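Local coordinates for protein Non-sulfated chondroitin lyase E66 (Autographa californica nucleopolyhedrovirus, PDB 3VSN) that degrades non-sulfated chondroitin as a lyase of the viral envelope, is essential for oral infectivity, and may clear the chondroitin barrier of the host midgut, at residues A[136-141]-A[189-194]; A[143-148]-A[174-179]. One frame throughout, in Å; residues are numbered along the deposited sequence.

Contact 1 (A[136-141]-A[189-194]); sequences DWYHFT and AGNSMR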
loop_
_atom_site.group_PDB
_atom_site.type_symbol
_atom_site.label_atom_id
_atom_site.label_comp_id
_atom_site.label_asym_id
_atom_site.label_seq_id
_atom_site.Cartn_x
_atom_site.Cartn_y
_atom_site.Cartn_z
ATOM N N ASP A 136 21.486 20.600 -1.448
ATOM C CA ASP A 136 21.382 19.410 -0.592
ATOM C C ASP A 136 21.071 19.774 0.868
ATOM O O ASP A 136 21.810 19.422 1.793
ATOM C CB ASP A 136 22.651 18.554 -0.700
ATOM C CG ASP A 136 22.769 17.841 -2.042
ATOM O OD1 ASP A 136 21.933 18.088 -2.939
ATOM O OD2 ASP A 136 23.703 17.027 -2.201
ATOM N N TRP A 137 19.955 20.471 1.052
ATOM C CA TRP A 137 19.551 21.006 2.349
ATOM C C TRP A 137 18.884 19.987 3.241
ATOM O O TRP A 137 18.791 20.195 4.454
ATOM C CB TRP A 137 18.609 22.186 2.131
ATOM C CG TRP A 137 17.357 21.792 1.382
ATOM C CD1 TRP A 137 17.128 21.860 0.009
ATOM C CD2 TRP A 137 16.130 21.211 1.945
ATOM N NE1 TRP A 137 15.874 21.392 -0.304
ATOM C CE2 TRP A 137 15.224 20.985 0.810
ATOM C CE3 TRP A 137 15.701 20.884 3.225
ATOM C CZ2 TRP A 137 13.954 20.453 0.979
ATOM C CZ3 TRP A 137 14.422 20.340 3.383
ATOM C CH2 TRP A 137 13.570 20.133 2.285
ATOM N N TYR A 138 18.415 18.888 2.645
ATOM C CA TYR A 138 17.522 17.923 3.311
ATOM C C TYR A 138 17.945 17.506 4.719
ATOM O O TYR A 138 17.195 17.696 5.678
ATOM C CB TYR A 138 17.309 16.678 2.438
ATOM C CG TYR A 138 16.189 15.764 2.913
ATOM C CD1 TYR A 138 14.855 16.060 2.626
ATOM C CD2 TYR A 138 16.463 14.603 3.640
ATOM C CE1 TYR A 138 13.827 15.232 3.048
ATOM C CE2 TYR A 138 15.439 13.765 4.069
ATOM C CZ TYR A 138 14.123 14.086 3.769
ATOM O OH TYR A 138 13.096 13.267 4.186
ATOM N N HIS A 139 19.140 16.938 4.837
ATOM C CA HIS A 139 19.594 16.369 6.104
ATOM C C HIS A 139 19.870 17.382 7.182
ATOM O O HIS A 139 19.912 17.037 8.364
ATOM C CB HIS A 139 20.778 15.439 5.877
ATOM C CG HIS A 139 20.398 14.141 5.209
ATOM N ND1 HIS A 139 20.880 13.771 4.011
ATOM C CD2 HIS A 139 19.531 13.128 5.615
ATOM C CE1 HIS A 139 20.360 12.577 3.670
ATOM N NE2 HIS A 139 19.531 12.187 4.652
ATOM N N PHE A 140 20.029 18.644 6.793
ATOM C CA PHE A 140 20.228 19.723 7.759
ATOM C C PHE A 140 18.911 20.179 8.389
ATOM O O PHE A 140 18.863 20.498 9.578
ATOM C CB PHE A 140 20.962 20.903 7.110
ATOM C CG PHE A 140 22.310 20.540 6.556
ATOM C CD1 PHE A 140 23.406 20.388 7.401
ATOM C CD2 PHE A 140 22.484 20.332 5.191
ATOM C CE1 PHE A 140 24.652 20.040 6.894
ATOM C CE2 PHE A 140 23.726 19.989 4.678
ATOM C CZ PHE A 140 24.810 19.841 5.529
ATOM N N THR A 141 17.849 20.194 7.586
ATOM C CA THR A 141 16.528 20.653 8.014
ATOM C C THR A 141 15.674 19.524 8.605
ATOM O O THR A 141 14.928 19.733 9.571
ATOM C CB THR A 141 15.780 21.298 6.825
ATOM O OG1 THR A 141 16.457 22.497 6.432
ATOM C CG2 THR A 141 14.348 21.630 7.180
ATOM N N ALA A 189 4.017 20.453 3.715
ATOM C CA ALA A 189 3.746 19.030 3.472
ATOM C C ALA A 189 4.600 18.085 4.327
ATOM O O ALA A 189 4.699 18.275 5.541
ATOM C CB ALA A 189 3.877 18.713 1.983
ATOM N N GLY A 190 5.206 17.081 3.692
ATOM C CA GLY A 190 5.994 16.055 4.389
ATOM C C GLY A 190 7.166 16.611 5.179
ATOM O O GLY A 190 7.424 16.184 6.310
ATOM N N ASN A 191 7.878 17.564 4.575
ATOM C CA ASN A 191 8.987 18.253 5.233
ATOM C C ASN A 191 8.552 18.915 6.538
ATOM O O ASN A 191 9.198 18.742 7.569
ATOM C CB ASN A 191 9.615 19.296 4.300
ATOM C CG ASN A 191 10.298 18.681 3.087
ATOM O OD1 ASN A 191 10.755 17.536 3.114
ATOM N ND2 ASN A 191 10.374 19.449 2.009
ATOM N N SER A 192 7.445 19.655 6.491
ATOM C CA SER A 192 6.948 20.380 7.663
ATOM C C SER A 192 6.484 19.439 8.775
ATOM O O SER A 192 6.648 19.742 9.956
ATOM C CB SER A 192 5.845 21.377 7.277
ATOM O OG SER A 192 4.586 20.745 7.102
ATOM N N MET A 193 5.924 18.291 8.398
ATOM C CA MET A 193 5.497 17.298 9.386
ATOM C C MET A 193 6.674 16.748 10.197
ATOM O O MET A 193 6.549 16.529 11.400
ATOM C CB MET A 193 4.697 16.171 8.724
ATOM C CG MET A 193 3.340 16.627 8.206
ATOM S SD MET A 193 2.268 15.276 7.683
ATOM C CE MET A 193 2.821 15.032 6.002
ATOM N N ARG A 194 7.808 16.544 9.530
ATOM C CA ARG A 194 9.047 16.129 10.189
ATOM C C ARG A 194 9.564 17.223 11.122
ATOM O O ARG A 194 9.841 16.964 12.292
ATOM C CB ARG A 194 10.129 15.781 9.155
ATOM C CG ARG A 194 9.798 14.612 8.234
ATOM C CD ARG A 194 9.812 13.265 8.951
ATOM N NE ARG A 194 11.159 12.840 9.344
ATOM C CZ ARG A 194 12.036 12.255 8.531
ATOM N NH1 ARG A 194 11.723 12.021 7.263
ATOM N NH2 ARG A 194 13.230 11.904 8.986
HETATM O O HOH W 1 10.532 15.015 4.677
#

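Contact 2 (A[143-148]-A[174-179]); sequences TMPEVF and LYLPTA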
loop_
_atom_site.group_PDB
_atom_site.type_symbol
_atom_site.label_atom_id
_atom_site.label_comp_id
_atom_site.label_asym_id
_atom_site.label_seq_id
_atom_site.Cartn_x
_atom_site.Cartn_y
_atom_site.Cartn_z
ATOM N N THR A 143 16.666 15.656 8.997
ATOM C CA THR A 143 17.279 14.606 9.809
ATOM C C THR A 143 18.041 15.137 11.027
ATOM O O THR A 143 17.922 14.586 12.124
ATOM C CB THR A 143 18.198 13.709 8.959
ATOM O OG1 THR A 143 17.581 13.469 7.688
ATOM C CG2 THR A 143 18.436 12.374 9.652
ATOM N N MET A 144 18.809 16.204 10.840
ATOM C CA MET A 144 19.639 16.739 11.924
ATOM C C MET A 144 18.860 17.186 13.175
ATOM O O MET A 144 19.257 16.839 14.284
ATOM C CB MET A 144 20.556 17.856 11.421
ATOM C CG MET A 144 21.620 18.278 12.425
ATOM S SD MET A 144 22.546 19.708 11.843
ATOM C CE MET A 144 21.331 21.014 12.043
ATOM N N PRO A 145 17.753 17.945 13.011
ATOM C CA PRO A 145 16.994 18.308 14.212
ATOM C C PRO A 145 16.475 17.096 14.994
ATOM O O PRO A 145 16.370 17.155 16.219
ATOM C CB PRO A 145 15.841 19.143 13.655
ATOM C CG PRO A 145 16.407 19.746 12.414
ATOM C CD PRO A 145 17.221 18.631 11.818
ATOM N N GLU A 146 16.177 16.006 14.286
ATOM C CA GLU A 146 15.798 14.741 14.923
ATOM C C GLU A 146 16.939 14.142 15.750
ATOM O O GLU A 146 16.691 13.503 16.776
ATOM C CB GLU A 146 15.273 13.738 13.885
ATOM C CG GLU A 146 13.911 14.123 13.317
ATOM C CD GLU A 146 13.484 13.306 12.103
ATOM O OE1 GLU A 146 14.316 12.586 11.505
ATOM O OE2 GLU A 146 12.294 13.396 11.736
ATOM N N VAL A 147 18.180 14.356 15.312
ATOM C CA VAL A 147 19.362 13.914 16.066
ATOM C C VAL A 147 19.435 14.628 17.417
ATOM O O VAL A 147 19.584 13.984 18.458
ATOM C CB VAL A 147 20.673 14.134 15.276
ATOM C CG1 VAL A 147 21.888 13.784 16.124
ATOM C CG2 VAL A 147 20.670 13.304 14.003
ATOM N N PHE A 148 19.311 15.956 17.388
ATOM C CA PHE A 148 19.295 16.768 18.604
ATOM C C PHE A 148 18.235 16.266 19.579
ATOM O O PHE A 148 18.518 16.059 20.763
ATOM C CB PHE A 148 19.044 18.242 18.271
ATOM C CG PHE A 148 20.268 18.980 17.798
ATOM C CD1 PHE A 148 21.060 19.687 18.701
ATOM C CD2 PHE A 148 20.625 18.982 16.453
ATOM C CE1 PHE A 148 22.187 20.372 18.273
ATOM C CE2 PHE A 148 21.752 19.666 16.018
ATOM C CZ PHE A 148 22.533 20.365 16.931
ATOM N N LEU A 174 18.716 28.471 15.806
ATOM C CA LEU A 174 19.286 28.987 14.567
ATOM C C LEU A 174 18.765 28.270 13.320
ATOM O O LEU A 174 18.344 28.923 12.366
ATOM C CB LEU A 174 20.816 28.920 14.600
ATOM C CG LEU A 174 21.592 29.867 15.523
ATOM C CD1 LEU A 174 23.079 29.596 15.374
ATOM C CD2 LEU A 174 21.291 31.333 15.234
ATOM N N TYR A 175 18.796 26.937 13.333
ATOM C CA TYR A 175 18.519 26.143 12.129
ATOM C C TYR A 175 17.050 25.788 11.908
ATOM O O TYR A 175 16.647 25.460 10.789
ATOM C CB TYR A 175 19.402 24.892 12.093
ATOM C CG TYR A 175 20.791 25.200 11.597
ATOM C CD1 TYR A 175 21.755 25.737 12.454
ATOM C CD2 TYR A 175 21.137 24.987 10.264
ATOM C CE1 TYR A 175 23.025 26.038 11.999
ATOM C CE2 TYR A 175 22.410 25.282 9.799
ATOM C CZ TYR A 175 23.347 25.807 10.672
ATOM O OH TYR A 175 24.608 26.107 10.219
ATOM N N LEU A 176 16.263 25.864 12.974
ATOM C CA LEU A 176 14.829 25.615 12.906
ATOM C C LEU A 176 14.106 26.685 13.737
ATOM O O LEU A 176 13.487 26.374 14.761
ATOM C CB LEU A 176 14.532 24.196 13.414
ATOM C CG LEU A 176 13.190 23.511 13.146
ATOM C CD1 LEU A 176 12.888 23.446 11.655
ATOM C CD2 LEU A 176 13.196 22.111 13.748
ATOM N N PRO A 177 14.200 27.965 13.305
ATOM C CA PRO A 177 13.685 29.089 14.105
ATOM C C PRO A 177 12.164 29.081 14.285
ATOM O O PRO A 177 11.663 29.608 15.282
ATOM C CB PRO A 177 14.134 30.323 13.314
ATOM C CG PRO A 177 14.330 29.841 11.919
ATOM C CD PRO A 177 14.811 28.428 12.043
ATOM N N THR A 178 11.447 28.513 13.317
ATOM C CA THR A 178 10.020 28.224 13.466
ATOM C C THR A 178 9.776 26.769 13.059
ATOM O O THR A 178 10.693 26.088 12.605
ATOM C CB THR A 178 9.124 29.143 12.603
ATOM O OG1 THR A 178 9.186 28.727 11.234
ATOM C CG2 THR A 178 9.532 30.615 12.723
ATOM N N ALA A 179 8.538 26.309 13.216
ATOM C CA ALA A 179 8.147 24.954 12.824
ATOM C C ALA A 179 8.259 24.692 11.317
ATOM O O ALA A 179 8.397 23.540 10.889
ATOM C CB ALA A 179 6.734 24.666 13.305
#

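Contact 1 (A[136-141]-A[189-194])
The amide of Asn-191 meets the far rim of the Trp-137 indole: ND2 lies 3.3 Å from CH2 of Trp-137, at the ring edge and near its plane. The amide plane stands at 88° to the ring, so this is a lateral contact without stacking. With CG anti to the carbonyl carbon (chi1 -66°), Asn-191 reaches out from the first turn of helix 189-205. Its OD1 sits 3.8 Å from CE1 of Tyr-138, but the polar link between these two side chains is indirect. One water donates to both, 3.0 Å from OD1 of Asn-191 and 3.1 Å from OH of Tyr-138. NH1 of Arg-194 approaches the same phenol, 3.6 Å from its OH, the guanidinium and ring planes 77° apart.

A second shell fixes these groups. OE1 of Glu-51 anchors both the Tyr-138 hydroxyl, by a hydrogen bond, and NH1 of Arg-194, by a salt bridge; Glu-146 holds NE of Arg-194 by another. The Trp-137 indole is large enough to meet Arg-187 by a cation-pi contact and the Trp-185 ring while its outer edge reaches Asn-191. Asn-191 is a proton acceptor in catalysis, and its side chain lies about 8 Å from that of Tyr-254, the proton donor; the contact thus surrounds one active-site residue in the helical domain of an alpha/alpha-toroid polysaccharide lyase.

Contact 2 (A[143-148]-A[174-179])
This is a buried, wholly apolar contact at the open end of a helical hairpin, where an early turn of helix 138-154 packs against the last residues of helix 161-175 and the loop that follows. No hydrogen bond crosses it, and two pairs of side chains carry it. Pro-145 and Leu-176 mark the closest backbone approach, their CA atoms 7.7 Å apart, and CB of Pro-145 lies 4.0 Å from CD2 of Leu-176. Beside them, CE of Met-144 comes to 4.2 Å from CG of Tyr-175, meeting the ring obliquely.

Each residue type fits its place. Proline has no N-H to give to the preceding turn, and helix 138-154 is kinked at Pro-145; the ring in return offers a compact hydrocarbon surface to the facing chain. The helix recovers directly, with Phe-148 N bonded to Met-144 O at 3.2 Å. The unbranched Met-144 runs out extended through chi1 and chi2, then bends at chi3 (73°) to bring its methyl to the aromatic ring. Tyr-175 combines that apolar ring with a hydroxyl hydrogen-bonded to the carbonyl of Pro-121, which ties its outer end to a loop. Leu-176 is the first residue to leave helical geometry (phi -137°), yet its isobutyl group still turns inward.

Around this centre, Pro-145 also touches Leu-172 on helix 161-175 and Pro-198 on helix 189-205, while Leu-176 packs on Met-195 and Tyr-199 of the latter. Met-144 reaches Phe-78 on helix 75-93, and the Tyr-175 carbonyl is hydrogen-bonded to Ser-182 in the short strand 181-182, so the contact sits between the two arms of the hairpin, with helices 75-93 and 189-205 packing on its side chains.

After three earlier helices, 29-48, 75-93 and 103-119, the chain reaches 136-141, at the start of helix 138-154, and then 143-148 on the same helix. It turns back along helix 161-175, and contact 2 closes the inner loop at 174-179. Passing through the short strands 181-182 and 185-186, it reaches helix 189-205, where contact 1 closes the outer loop around the first. Contact 2 is therefore nested inside contact 1, with centres 9 Å apart. A salt bridge joins them, Arg-194 NE to Glu-146 OE2 at 2.7 Å, and Phe-140 O packs on Pro-145 CD. Together they tie helix 138-154 to helices 161-175 and 189-205, the latter carrying Asn-191.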